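Local coordinates for protein oxidoreductase YdhF (Escherichia coli, PDB 1OG6) that probably acts as an NADPH-dependent oxidoreductase of the aldo-keto reductase family, folded as an alpha/beta barrel that holds the cofactor, at residues M19-L24 with V49-I54; A142-H147 with R171-L176. All coordinates share one frame; numbering follows the deposited sequence.

Contact 1 of 2, residues M19-L24 with V49-I54; sequences MGYWRL and VDHADI. With NAP (NADP nicotinamide-adenine-dinucleotide phosphate), chain F.
Met19 O receives the amide of Asp50 at 2.7 Å from its N, nearly straight at the hydrogen (169°), while the CA of Val49 offers a weaker C-H contact to the same oxygen. Gly20 makes a backbone bond with Ile261 of strand 258-261, and the next bond to 49-54 runs the other way, with Tyr21 N donating to Asp50 O at 3.1 Å. This alternation is that of parallel strands: 13-20 and 48-50 are neighbours in the (beta/alpha)8 barrel, joined through helix 31-42. Both strands end here, at the C-terminal rim where barrel enzymes of this kind bind cofactor.

Met19 and Val49 point to the outer, helix-covered face, where Met19 packs on Phe37 and His41. Gly20 and Asp50 share the face turned to NADP. Glycine suits its place because its CA lies 3.6 Å from the ribose O3D of NADP, with little room for a side chain between them. Asp50 has CG anti to its backbone N (chi1 -169°), which carries OD2 to the ribose of NADP, whose hydroxyl O2D donates a hydrogen bond to it at 2.9 Å. Lys83 forms a salt bridge with the same OD2, and Tyr55, by similarity the proton donor, lies close by, consistent with the active-site arrangement of aldo-keto reductases.

Beyond the strands, the Tyr21 ring edge meets Val49, CE1 lying 3.7 Å from CB. The rings of Tyr21 and His51 are near parallel, at 14°, but slid so far apart that they barely overlap; Phe64 meets both. Trp22 lays one face against the nicotinamide, whose C6N sits 3.4 Å above the indole plane toward its rim. Arg23, long and positively charged, reaches the pyrophosphate, NH1 donating to O1N of NADP at 3.0 Å.

Contact 2 of 2, residues A142-H147 with R171-L176; sequences AFKHLH and RLPFTL
Phe143 and Leu172 supply the plainest apolar contact: CD1 of Leu172 comes up to the edge of the Phe143 ring, in its plane, 4.0 Å from CD2. With CG anti to its carbonyl carbon (chi1 -79°), Phe143 sends its ring toward Leu172, and its CB rests at the edge of the Phe174 ring, 4.4 Å from CZ. Bulky hydrocarbon groups suit this seam, and Phe155 of strand 152-158 extends it, stacking on Phe143 and meeting Phe174.

The segments belong to successive beta-alpha units of the barrel. Helix 136-147 lies on its outside, and 171-176 is the loop that leaves helix 162-169 for strand 179-182.

The aromatic pair lies nearer solvent. Phe174 turns its edge to a face of the His147 imidazole in a tilted T-shaped stack, with ring centroids 5.5 Å apart and planes at 58°; CE2 is the atom above that face, toward its rim. The Lys144 chain, bent at chi2, also reaches toward the Pro173 ring, but the modelled carbons come too close there for the detail to be trusted. Arg171 instead sends its guanidinium to the second subunit, where NH1 bonds Gln201 O.

Overall arrangement
From the N terminus, strand 13-20 runs into the barrel wall and, after helix 31-42, strand 48-50 runs parallel beside it, so contact 1 closes the first beta-alpha-beta unit. The chain then continues through strands 79-87 and 122-127 before helix 136-147 opens contact 2, which closes a later loop holding strand 152-158 and helix 162-169. The two loops are in series, neither nesting nor crossing. The centres of contact 1 and contact 2 lie about 23 Å apart, and the nearest atoms of contact 1 and contact 2 are about 11 Å apart, without touching. Contact 1 joins adjacent strands in the buried wall beside the cofactor; contact 2 ties an outer helix to the loop entering strand 179-182, at the surface.

Contact 1 of 2, residues M19-L24 with V49-I54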
# COMPACT_ATOMS: atom_id res chain seq x y z
N MET C 19 -17.99 21.53 13.86
CA MET C 19 -19.41 21.27 14.10
C MET C 19 -20.03 20.76 12.80
O MET C 19 -20.00 21.44 11.78
CB MET C 19 -20.09 22.56 14.54
CG MET C 19 -20.99 22.40 15.75
SD MET C 19 -22.27 21.17 15.47
CE MET C 19 -22.74 20.77 17.10
N GLY C 20 -20.59 19.56 12.82
CA GLY C 20 -21.16 19.00 11.61
C GLY C 20 -22.67 19.10 11.47
O GLY C 20 -23.41 18.73 12.37
N TYR C 21 -23.11 19.58 10.31
CA TYR C 21 -24.53 19.73 10.04
C TYR C 21 -25.09 18.71 9.05
O TYR C 21 -25.66 19.08 8.02
CB TYR C 21 -24.82 21.16 9.54
CG TYR C 21 -24.57 22.22 10.60
CD1 TYR C 21 -23.31 22.78 10.77
CD2 TYR C 21 -25.59 22.59 11.48
CE1 TYR C 21 -23.07 23.69 11.80
CE2 TYR C 21 -25.35 23.49 12.51
CZ TYR C 21 -24.09 24.03 12.67
OH TYR C 21 -23.85 24.89 13.71
N TRP C 22 -24.94 17.43 9.36
CA TRP C 22 -25.45 16.37 8.50
C TRP C 22 -26.88 16.02 8.88
O TRP C 22 -27.74 15.84 8.01
CB TRP C 22 -24.55 15.13 8.60
CG TRP C 22 -25.02 13.94 7.79
CD1 TRP C 22 -25.68 13.97 6.59
CD2 TRP C 22 -24.82 12.55 8.10
NE1 TRP C 22 -25.91 12.69 6.14
CE2 TRP C 22 -25.39 11.80 7.04
CE3 TRP C 22 -24.21 11.86 9.16
CZ2 TRP C 22 -25.37 10.40 7.02
CZ3 TRP C 22 -24.19 10.47 9.14
CH2 TRP C 22 -24.76 9.75 8.07
N ARG C 23 -27.15 15.93 10.17
CA ARG C 23 -28.49 15.60 10.62
C ARG C 23 -29.34 16.85 10.79
O ARG C 23 -30.46 16.78 11.29
CB ARG C 23 -28.45 14.84 11.95
CG ARG C 23 -27.79 13.48 11.86
CD ARG C 23 -26.29 13.56 12.13
NE ARG C 23 -25.64 12.26 11.98
CZ ARG C 23 -26.05 11.14 12.56
NH1 ARG C 23 -25.39 10.01 12.36
NH2 ARG C 23 -27.13 11.13 13.33
N LEU C 24 -28.81 17.99 10.36
CA LEU C 24 -29.51 19.27 10.49
C LEU C 24 -31.01 19.16 10.25
O LEU C 24 -31.81 19.69 11.02
CB LEU C 24 -28.92 20.31 9.55
CG LEU C 24 -29.63 21.67 9.55
CD1 LEU C 24 -29.74 22.21 10.96
CD2 LEU C 24 -28.86 22.63 8.66
N VAL C 49 -17.52 24.80 10.61
CA VAL C 49 -18.74 24.05 10.42
C VAL C 49 -18.60 23.16 9.19
O VAL C 49 -18.10 23.60 8.15
CB VAL C 49 -19.98 24.96 10.28
CG1 VAL C 49 -20.10 25.86 11.49
CG2 VAL C 49 -19.89 25.75 8.99
N ASP C 50 -19.04 21.92 9.33
CA ASP C 50 -18.96 20.93 8.26
C ASP C 50 -20.27 20.81 7.50
O ASP C 50 -21.34 20.75 8.10
CB ASP C 50 -18.58 19.58 8.85
CG ASP C 50 -18.21 18.57 7.80
OD1 ASP C 50 -17.20 18.78 7.11
OD2 ASP C 50 -18.94 17.56 7.68
N HIS C 51 -20.18 20.75 6.17
CA HIS C 51 -21.33 20.63 5.30
C HIS C 51 -20.98 19.78 4.10
O HIS C 51 -19.84 19.38 3.93
CB HIS C 51 -21.77 21.99 4.80
CG HIS C 51 -22.67 22.71 5.75
ND1 HIS C 51 -23.95 22.28 6.01
CD2 HIS C 51 -22.47 23.81 6.51
CE1 HIS C 51 -24.51 23.09 6.90
NE2 HIS C 51 -23.63 24.02 7.21
N ALA C 52 -21.97 19.52 3.25
CA ALA C 52 -21.73 18.75 2.04
C ALA C 52 -22.81 18.86 0.97
O ALA C 52 -23.94 19.25 1.23
CB ALA C 52 -21.49 17.28 2.39
N ASP C 53 -22.40 18.49 -0.23
CA ASP C 53 -23.23 18.49 -1.43
C ASP C 53 -24.61 17.88 -1.17
O ASP C 53 -25.61 18.57 -1.05
CB ASP C 53 -22.47 17.67 -2.49
CG ASP C 53 -22.91 17.97 -3.91
OD1 ASP C 53 -23.69 18.93 -4.12
OD2 ASP C 53 -22.44 17.26 -4.83
N ILE C 54 -24.61 16.55 -1.07
CA ILE C 54 -25.80 15.73 -0.87
C ILE C 54 -26.57 15.78 0.46
O ILE C 54 -27.68 15.26 0.53
CB ILE C 54 -25.42 14.28 -1.10
CG1 ILE C 54 -24.46 13.83 0.01
CG2 ILE C 54 -24.71 14.16 -2.44
CD1 ILE C 54 -23.92 12.45 -0.16
PA NAP F . -21.15 11.04 15.52
O1A NAP F . -20.87 9.67 15.70
O2A NAP F . -20.35 12.19 16.12
O5B NAP F . -22.66 11.35 15.96
C5B NAP F . -23.11 10.80 17.22
C4B NAP F . -24.66 10.63 17.04
O4B NAP F . -25.07 10.04 18.33
C3B NAP F . -25.46 11.96 16.97
O3B NAP F . -26.45 11.76 15.96
C2B NAP F . -26.10 12.17 18.33
O2B NAP F . -27.47 12.57 18.26
C1B NAP F . -25.99 10.80 19.06
N9A NAP F . -25.52 10.99 20.42
C8A NAP F . -24.54 11.80 20.95
N7A NAP F . -24.39 11.70 22.26
C5A NAP F . -25.35 10.76 22.61
C6A NAP F . -25.69 10.24 23.87
N6A NAP F . -25.12 10.56 25.06
N1A NAP F . -26.72 9.29 23.92
N3A NAP F . -27.08 9.38 21.49
C4A NAP F . -26.05 10.32 21.47
O3 NAP F . -21.16 11.35 13.97
PN NAP F . -22.32 11.41 12.91
O1N NAP F . -22.50 10.37 11.88
O2N NAP F . -22.86 12.80 12.78
O5D NAP F . -21.14 11.80 11.86
C5D NAP F . -20.06 12.76 12.17
C4D NAP F . -20.08 13.95 11.22
O4D NAP F . -19.21 13.78 10.07
C3D NAP F . -21.47 14.42 10.65
O3D NAP F . -22.03 15.49 11.42
O2D NAP F . -21.18 16.20 8.93
C1D NAP F . -19.88 14.20 8.84
N1N NAP F . -19.91 13.03 7.88
C2N NAP F . -18.97 12.91 6.82
C3N NAP F . -19.06 11.83 5.95
C7N NAP F . -18.04 11.71 4.81
O7N NAP F . -18.16 10.76 4.08
N7N NAP F . -17.09 12.59 4.65
C4N NAP F . -20.11 10.82 6.10
C5N NAP F . -21.04 10.96 7.17
C6N NAP F . -20.96 12.06 8.07
P2B NAP F . -28.16 13.62 19.28
O1X NAP F . -27.89 15.12 19.40
O2X NAP F . -29.48 13.04 19.72
O3X NAP F . -28.73 14.09 17.96

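Contact 2 of 2, residues A142-H147 with R171-L176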
# COMPACT_ATOMS: atom_id res chain seq x y z
N ALA C 142 -11.14 22.09 -12.22
CA ALA C 142 -12.30 22.65 -11.55
C ALA C 142 -11.80 23.42 -10.33
O ALA C 142 -12.38 24.42 -9.94
CB ALA C 142 -13.24 21.54 -11.12
N PHE C 143 -10.70 22.95 -9.75
CA PHE C 143 -10.12 23.58 -8.57
C PHE C 143 -9.37 24.87 -8.88
O PHE C 143 -9.50 25.85 -8.15
CB PHE C 143 -9.18 22.59 -7.86
CG PHE C 143 -9.90 21.57 -7.00
CD1 PHE C 143 -11.29 21.49 -6.99
CD2 PHE C 143 -9.18 20.68 -6.21
CE1 PHE C 143 -11.95 20.55 -6.19
CE2 PHE C 143 -9.84 19.74 -5.41
CZ PHE C 143 -11.22 19.68 -5.41
N LYS C 144 -8.59 24.88 -9.96
CA LYS C 144 -7.84 26.08 -10.34
C LYS C 144 -8.84 27.20 -10.60
O LYS C 144 -8.58 28.37 -10.32
CB LYS C 144 -7.03 25.84 -11.62
CG LYS C 144 -6.08 24.65 -11.57
CD LYS C 144 -4.94 24.87 -10.60
CE LYS C 144 -3.97 23.69 -10.63
NZ LYS C 144 -3.38 23.44 -11.98
N HIS C 145 -9.99 26.81 -11.14
CA HIS C 145 -11.05 27.75 -11.46
C HIS C 145 -11.65 28.35 -10.20
O HIS C 145 -11.48 29.54 -9.94
CB HIS C 145 -12.15 27.06 -12.26
CG HIS C 145 -13.26 27.97 -12.67
ND1 HIS C 145 -13.11 28.96 -13.61
CD2 HIS C 145 -14.53 28.08 -12.22
CE1 HIS C 145 -14.23 29.64 -13.73
NE2 HIS C 145 -15.12 29.12 -12.89
N LEU C 146 -12.34 27.53 -9.42
CA LEU C 146 -12.98 27.98 -8.19
C LEU C 146 -12.04 28.80 -7.33
O LEU C 146 -12.47 29.63 -6.54
CB LEU C 146 -13.48 26.78 -7.38
CG LEU C 146 -14.70 26.03 -7.92
CD1 LEU C 146 -14.91 24.78 -7.12
CD2 LEU C 146 -15.92 26.92 -7.85
N HIS C 147 -10.74 28.57 -7.51
CA HIS C 147 -9.72 29.28 -6.75
C HIS C 147 -9.50 30.70 -7.28
O HIS C 147 -9.55 31.66 -6.51
CB HIS C 147 -8.41 28.51 -6.81
CG HIS C 147 -7.31 29.15 -6.02
ND1 HIS C 147 -7.37 29.29 -4.65
CD2 HIS C 147 -6.14 29.69 -6.42
CE1 HIS C 147 -6.27 29.90 -4.24
NE2 HIS C 147 -5.51 30.15 -5.29
N ARG C 171 -1.49 16.63 -9.19
CA ARG C 171 -2.15 17.55 -10.11
C ARG C 171 -2.41 18.93 -9.52
O ARG C 171 -2.98 19.79 -10.20
CB ARG C 171 -3.49 16.97 -10.57
CG ARG C 171 -3.45 16.17 -11.86
CD ARG C 171 -2.54 14.98 -11.78
NE ARG C 171 -2.68 14.15 -12.97
CZ ARG C 171 -1.88 13.13 -13.27
NH1 ARG C 171 -0.87 12.83 -12.47
NH2 ARG C 171 -2.09 12.41 -14.36
N LEU C 172 -2.02 19.15 -8.27
CA LEU C 172 -2.26 20.43 -7.63
C LEU C 172 -1.02 21.22 -7.21
O LEU C 172 -0.01 20.66 -6.78
CB LEU C 172 -3.16 20.25 -6.42
CG LEU C 172 -4.52 19.64 -6.72
CD1 LEU C 172 -5.38 19.73 -5.49
CD2 LEU C 172 -5.18 20.36 -7.87
N PRO C 173 -1.09 22.55 -7.35
CA PRO C 173 0.00 23.45 -6.98
C PRO C 173 -0.01 23.76 -5.48
O PRO C 173 0.95 24.30 -4.94
CB PRO C 173 -0.26 24.67 -7.85
CG PRO C 173 -1.74 24.72 -7.91
CD PRO C 173 -2.13 23.28 -8.11
N PHE C 174 -1.11 23.40 -4.81
CA PHE C 174 -1.24 23.63 -3.37
C PHE C 174 -1.50 22.35 -2.57
O PHE C 174 -2.12 21.41 -3.07
CB PHE C 174 -2.35 24.66 -3.11
CG PHE C 174 -3.51 24.57 -4.06
CD1 PHE C 174 -4.32 23.44 -4.09
CD2 PHE C 174 -3.82 25.64 -4.91
CE1 PHE C 174 -5.42 23.38 -4.95
CE2 PHE C 174 -4.92 25.58 -5.77
CZ PHE C 174 -5.72 24.45 -5.79
N THR C 175 -1.04 22.32 -1.32
CA THR C 175 -1.20 21.15 -0.47
C THR C 175 -2.62 20.90 0.02
O THR C 175 -3.22 21.78 0.65
CB THR C 175 -0.30 21.23 0.78
OG1 THR C 175 0.89 21.95 0.46
CG2 THR C 175 0.06 19.83 1.26
N LEU C 176 -3.13 19.70 -0.25
CA LEU C 176 -4.48 19.32 0.16
C LEU C 176 -4.64 19.59 1.66
O LEU C 176 -3.95 19.01 2.49
CB LEU C 176 -4.74 17.84 -0.15
CG LEU C 176 -4.96 17.49 -1.63
CD1 LEU C 176 -4.81 16.01 -1.84
CD2 LEU C 176 -6.34 17.94 -2.07